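Local structure of DMSP lyase (Ruegeria pomeroyi, 5CU1) at residues A37-L42 and L194-L199; Y147-G152 and R187-L192. The protein is a lyase of the cupin clan, a mainly antiparallel beta fold that holds an Fe(III) ion. All coordinates share one frame; numbering follows the deposited sequence.

How the interactions relate
Both contacts use strand 189-196 of the cupin fold. Interaction 2 pairs the strand's first half with strand 144-150, its neighbour in the sheet. Interaction 1 covers the other end of the strand with the region of helix 34-39 around Phe39. Their centres lie about 18 Å apart. The segments adjoin in sequence, with a single residue between Leu192 and Leu194, but do not otherwise touch. Along the chain, interaction 2 is nested inside the loop closed by interaction 1. The Fe(III) ion, held by His141, Glu145 and His180, is close to both: the ion is about 4 Å from the side chain of Tyr147 and about 5 Å from that of Trp195.

Interaction 1 of 2, residues A37-L42 and L194-L199; sequences AGFVAL and LWRGDL
The region of helix 34-39 around Phe39 packs here against the end of strand 189-196, in the five-stranded antiparallel sheet of the cupin fold. Phe39 buries the most surface, followed by Arg196 and Leu194. The ring of Phe39 is sent toward the strand with CG anti to the backbone N (chi1 177°). It lies between Leu194 and the long side chain of Arg196.

Arg196 covers one face of the ring. Its CG is wedged between N and C of its own backbone, and the chain then runs extended to NE. The methylene CD sits over the ring centre in a CH-pi contact, 3.5 Å from the centroid of the Phe39 ring. The guanidinium follows, stacked nearly flat with its plane 18° from that of the ring. Its cation-pi contact is off-centre, with CZ of Arg196 4.7 Å from the Phe39 ring centroid. A salt bridge from NE to Glu144 gives the charge a second partner.

Leu194 meets the ring with its CB, which lies 3.6 Å from CE2 of Phe39. The two side chains pass alongside, pointing opposite ways. Leu194 CD1 also reaches CG1 of Val40, at 4.2 Å. Ile146 of the adjacent strand touches both Phe39 and Leu194, so the ring rests on two strands of the sheet. The next residue, Trp195, turns away from the helix toward the iron site. There its NE1 bonds to the metal ligand Glu145.

The same Arg196 guanidinium also bonds to the main chain of Phe39. NH1 of Arg196 donates to O of Phe39 at 2.9 Å, with an N-H...O angle of 152°, approaching in the carbonyl plane on a lone pair.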
# COMPACT_ATOMS: atom_id res chain seq x y z
N ALA A 37 -10.94 11.04 2.64
CA ALA A 37 -12.07 11.70 2.08
C ALA A 37 -11.78 13.04 1.52
O ALA A 37 -12.24 13.33 0.57
CB ALA A 37 -13.23 11.72 3.07
N GLY A 38 -10.90 13.79 2.13
CA GLY A 38 -10.23 14.88 1.53
C GLY A 38 -9.35 14.74 0.34
O GLY A 38 -9.26 15.60 -0.36
N PHE A 39 -8.73 13.62 0.16
CA PHE A 39 -7.88 13.31 -0.98
C PHE A 39 -8.54 13.00 -2.26
O PHE A 39 -8.21 13.36 -3.12
CB PHE A 39 -6.86 12.25 -0.57
CG PHE A 39 -5.93 11.74 -1.61
CD1 PHE A 39 -4.69 12.24 -1.73
CD2 PHE A 39 -6.28 10.72 -2.34
CE1 PHE A 39 -3.80 11.72 -2.59
CE2 PHE A 39 -5.45 10.22 -3.24
CZ PHE A 39 -4.19 10.71 -3.32
N VAL A 40 -9.59 12.34 -2.17
CA VAL A 40 -10.36 11.74 -3.18
C VAL A 40 -11.82 11.36 -2.69
O VAL A 40 -12.05 10.92 -1.73
CB VAL A 40 -9.57 10.64 -3.94
CG1 VAL A 40 -9.34 9.35 -3.26
CG2 VAL A 40 -10.05 10.55 -5.29
N ALA A 41 -12.75 11.63 -3.48
CA ALA A 41 -14.06 11.13 -3.44
C ALA A 41 -14.20 9.83 -3.99
O ALA A 41 -13.69 9.53 -4.98
CB ALA A 41 -15.04 12.08 -4.08
N LEU A 42 -14.93 9.06 -3.27
CA LEU A 42 -15.26 7.70 -3.56
C LEU A 42 -16.36 7.77 -4.51
O LEU A 42 -17.28 8.54 -4.33
CB LEU A 42 -15.62 6.92 -2.36
CG LEU A 42 -14.63 5.88 -1.99
CD1 LEU A 42 -13.21 6.37 -2.10
CD2 LEU A 42 -14.89 5.10 -0.77
N LEU A 194 -3.48 5.49 -1.36
CA LEU A 194 -4.37 6.02 -2.40
C LEU A 194 -3.60 6.81 -3.44
O LEU A 194 -2.69 7.54 -3.10
CB LEU A 194 -5.46 6.91 -1.80
CG LEU A 194 -6.36 6.21 -0.78
CD1 LEU A 194 -7.45 7.13 -0.30
CD2 LEU A 194 -6.97 4.94 -1.38
N TRP A 195 -3.98 6.63 -4.71
CA TRP A 195 -3.41 7.38 -5.84
C TRP A 195 -4.48 8.20 -6.54
O TRP A 195 -5.65 7.80 -6.63
CB TRP A 195 -2.79 6.44 -6.88
CG TRP A 195 -1.45 5.95 -6.54
CD1 TRP A 195 -0.90 5.88 -5.31
CD2 TRP A 195 -0.47 5.43 -7.45
NE1 TRP A 195 0.36 5.36 -5.38
CE2 TRP A 195 0.65 5.07 -6.69
CE3 TRP A 195 -0.44 5.23 -8.83
CZ2 TRP A 195 1.80 4.55 -7.27
CZ3 TRP A 195 0.70 4.70 -9.40
CH2 TRP A 195 1.80 4.37 -8.62
N ARG A 196 -4.07 9.34 -7.06
CA ARG A 196 -4.95 10.17 -7.85
C ARG A 196 -4.09 10.81 -8.91
O ARG A 196 -2.88 10.97 -8.72
CB ARG A 196 -5.66 11.21 -6.97
CG ARG A 196 -4.75 12.28 -6.39
CD ARG A 196 -5.48 13.17 -5.39
NE ARG A 196 -4.74 14.43 -5.19
CZ ARG A 196 -5.16 15.45 -4.45
NH1 ARG A 196 -6.31 15.40 -3.79
NH2 ARG A 196 -4.42 16.53 -4.36
N GLY A 197 -4.69 11.12 -10.06
CA GLY A 197 -3.97 11.71 -11.16
C GLY A 197 -3.53 10.67 -12.17
O GLY A 197 -4.33 9.88 -12.62
N ASP A 198 -2.26 10.69 -12.53
CA ASP A 198 -1.69 9.70 -13.45
C ASP A 198 -1.54 8.37 -12.73
O ASP A 198 -0.64 8.20 -11.93
CB ASP A 198 -0.35 10.20 -13.98
CG ASP A 198 0.35 9.19 -14.86
OD1 ASP A 198 -0.19 8.10 -15.15
OD2 ASP A 198 1.47 9.52 -15.28
N LEU A 199 -2.44 7.43 -13.02
CA LEU A 199 -2.51 6.15 -12.33
C LEU A 199 -1.74 5.07 -13.06
O LEU A 199 -1.48 4.00 -12.52
CB LEU A 199 -3.98 5.71 -12.17
CG LEU A 199 -4.93 6.79 -11.64
CD1 LEU A 199 -6.37 6.32 -11.68
CD2 LEU A 199 -4.51 7.15 -10.24

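Interaction 2 of 2, residues Y147-G152 and R187-L192; sequences YFILAG and RPFMAL
Strands 144-150 and 189-196 run antiparallel in a cupin sheet, and a classic beta bulge interrupts their pairing. Before the bulge, Phe148 and Leu192 form a hydrogen-bonded pair. Phe148 N donates to Leu192 O at 3.0 Å, and Leu192 N returns a bond to Phe148 O at 2.9 Å. Both run nearly along the C=O axis of the acceptor.

At the bulge, Leu150 and Ala151 both face Met190. The carbonyl O of Met190 takes a good bond from Leu150 N (2.9 Å) and a weak one from Ala151 N (3.5 Å). In return, Met190 N donates to Ala151 O at 3.0 Å, from above the carbonyl plane. That oxygen also receives a CA-H...O contact from Phe189. Another such contact joins CA of Gly152, at positive phi, to Pro188 O, 3.2 Å away.

The side chains are largely apolar. Those of Leu150 and Met190 cross at a slant, with Leu150 CD1 3.6 Å from Met190 SD, and Phe80 of helix 74-83 touches both residues. CD2 of Tyr147 meets CB of Ala191, while Tyr147 CE2 lies at the edge of the Phe189 ring. The Tyr147 side chain is about 4 Å from the Fe(III) ion.

Arg187 is the polar exception. Its NE makes a long, weak ion pair with Asp67, but its buried NH2 has no partner in the model. All the hydrogen bonds between the segments are main-chain, so the pairing is set by the backbone and the bulge, while the side chains contribute mainly apolar packing.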
# COMPACT_ATOMS: atom_id res chain seq x y z
N TYR A 147 -0.32 7.87 1.99
CA TYR A 147 -0.09 6.81 2.95
C TYR A 147 -0.78 6.97 4.35
O TYR A 147 -0.45 7.69 5.14
CB TYR A 147 1.44 6.48 2.99
CG TYR A 147 2.17 5.47 2.14
CD1 TYR A 147 2.61 5.73 0.91
CD2 TYR A 147 2.59 4.32 2.67
CE1 TYR A 147 3.40 4.88 0.23
CE2 TYR A 147 3.31 3.45 2.01
CZ TYR A 147 3.72 3.69 0.78
OH TYR A 147 4.47 2.78 0.28
N PHE A 148 -1.78 6.24 4.53
CA PHE A 148 -2.51 5.98 5.74
C PHE A 148 -2.14 4.68 6.38
O PHE A 148 -2.43 3.76 5.94
CB PHE A 148 -4.04 6.28 5.56
CG PHE A 148 -4.84 6.27 6.79
CD1 PHE A 148 -5.38 7.42 7.35
CD2 PHE A 148 -5.13 5.14 7.35
CE1 PHE A 148 -6.09 7.40 8.40
CE2 PHE A 148 -5.86 5.13 8.48
CZ PHE A 148 -6.30 6.29 8.99
N ILE A 149 -1.59 4.74 7.48
CA ILE A 149 -1.14 3.66 8.26
C ILE A 149 -2.28 2.91 9.07
O ILE A 149 -2.93 3.44 9.88
CB ILE A 149 0.10 4.02 9.12
CG1 ILE A 149 1.36 3.92 8.43
CG2 ILE A 149 0.31 3.19 10.22
CD1 ILE A 149 1.73 4.86 7.42
N LEU A 150 -2.39 1.64 8.87
CA LEU A 150 -3.33 0.78 9.51
C LEU A 150 -2.90 0.05 10.77
O LEU A 150 -3.64 -0.07 11.57
CB LEU A 150 -4.01 -0.22 8.52
CG LEU A 150 -4.43 0.13 7.14
CD1 LEU A 150 -4.53 -0.84 6.06
CD2 LEU A 150 -5.49 1.14 7.18
N ALA A 151 -1.63 -0.28 10.87
CA ALA A 151 -0.91 -1.30 11.61
C ALA A 151 0.55 -1.20 11.67
O ALA A 151 1.11 -0.86 10.86
CB ALA A 151 -1.38 -2.64 11.29
N GLY A 152 1.07 -1.42 12.82
CA GLY A 152 2.36 -1.06 13.32
C GLY A 152 2.79 0.30 13.26
O GLY A 152 2.15 1.05 13.64
N ARG A 187 9.51 -3.05 14.31
CA ARG A 187 8.08 -3.19 14.05
C ARG A 187 7.77 -3.32 12.56
O ARG A 187 8.46 -2.74 11.73
CB ARG A 187 7.32 -1.99 14.61
CG ARG A 187 7.71 -1.54 16.01
CD ARG A 187 7.08 -2.43 17.07
NE ARG A 187 5.72 -2.80 16.72
CZ ARG A 187 4.67 -2.00 16.86
NH1 ARG A 187 4.82 -0.78 17.37
NH2 ARG A 187 3.46 -2.43 16.49
N PRO A 188 6.73 -4.08 12.21
CA PRO A 188 6.16 -4.04 10.85
C PRO A 188 5.14 -2.93 10.71
O PRO A 188 4.82 -2.28 11.70
CB PRO A 188 5.49 -5.41 10.71
CG PRO A 188 5.08 -5.74 12.14
CD PRO A 188 6.22 -5.23 12.98
N PHE A 189 4.65 -2.71 9.49
CA PHE A 189 3.45 -1.88 9.29
C PHE A 189 2.65 -2.39 8.10
O PHE A 189 3.16 -3.10 7.23
CB PHE A 189 3.79 -0.39 9.09
CG PHE A 189 4.22 -0.03 7.69
CD1 PHE A 189 3.33 0.51 6.79
CD2 PHE A 189 5.52 -0.22 7.27
CE1 PHE A 189 3.72 0.84 5.50
CE2 PHE A 189 5.92 0.11 5.99
CZ PHE A 189 5.00 0.63 5.11
N MET A 190 1.37 -2.03 8.11
CA MET A 190 0.52 -2.12 6.94
C MET A 190 -0.07 -0.75 6.69
O MET A 190 -0.41 -0.04 7.65
CB MET A 190 -0.58 -3.15 7.14
CG MET A 190 -1.61 -3.15 6.04
SD MET A 190 -3.06 -4.12 6.43
CE MET A 190 -2.29 -5.63 7.01
N ALA A 191 -0.19 -0.35 5.43
CA ALA A 191 -0.82 0.92 5.09
C ALA A 191 -1.78 0.78 3.94
O ALA A 191 -1.63 -0.08 3.08
CB ALA A 191 0.24 1.98 4.74
N LEU A 192 -2.79 1.64 3.95
CA LEU A 192 -3.59 1.91 2.78
C LEU A 192 -2.89 3.01 2.02
O LEU A 192 -2.45 3.99 2.63
CB LEU A 192 -5.00 2.34 3.16
CG LEU A 192 -5.86 2.93 2.04
CD1 LEU A 192 -6.29 1.84 1.06
CD2 LEU A 192 -7.06 3.70 2.61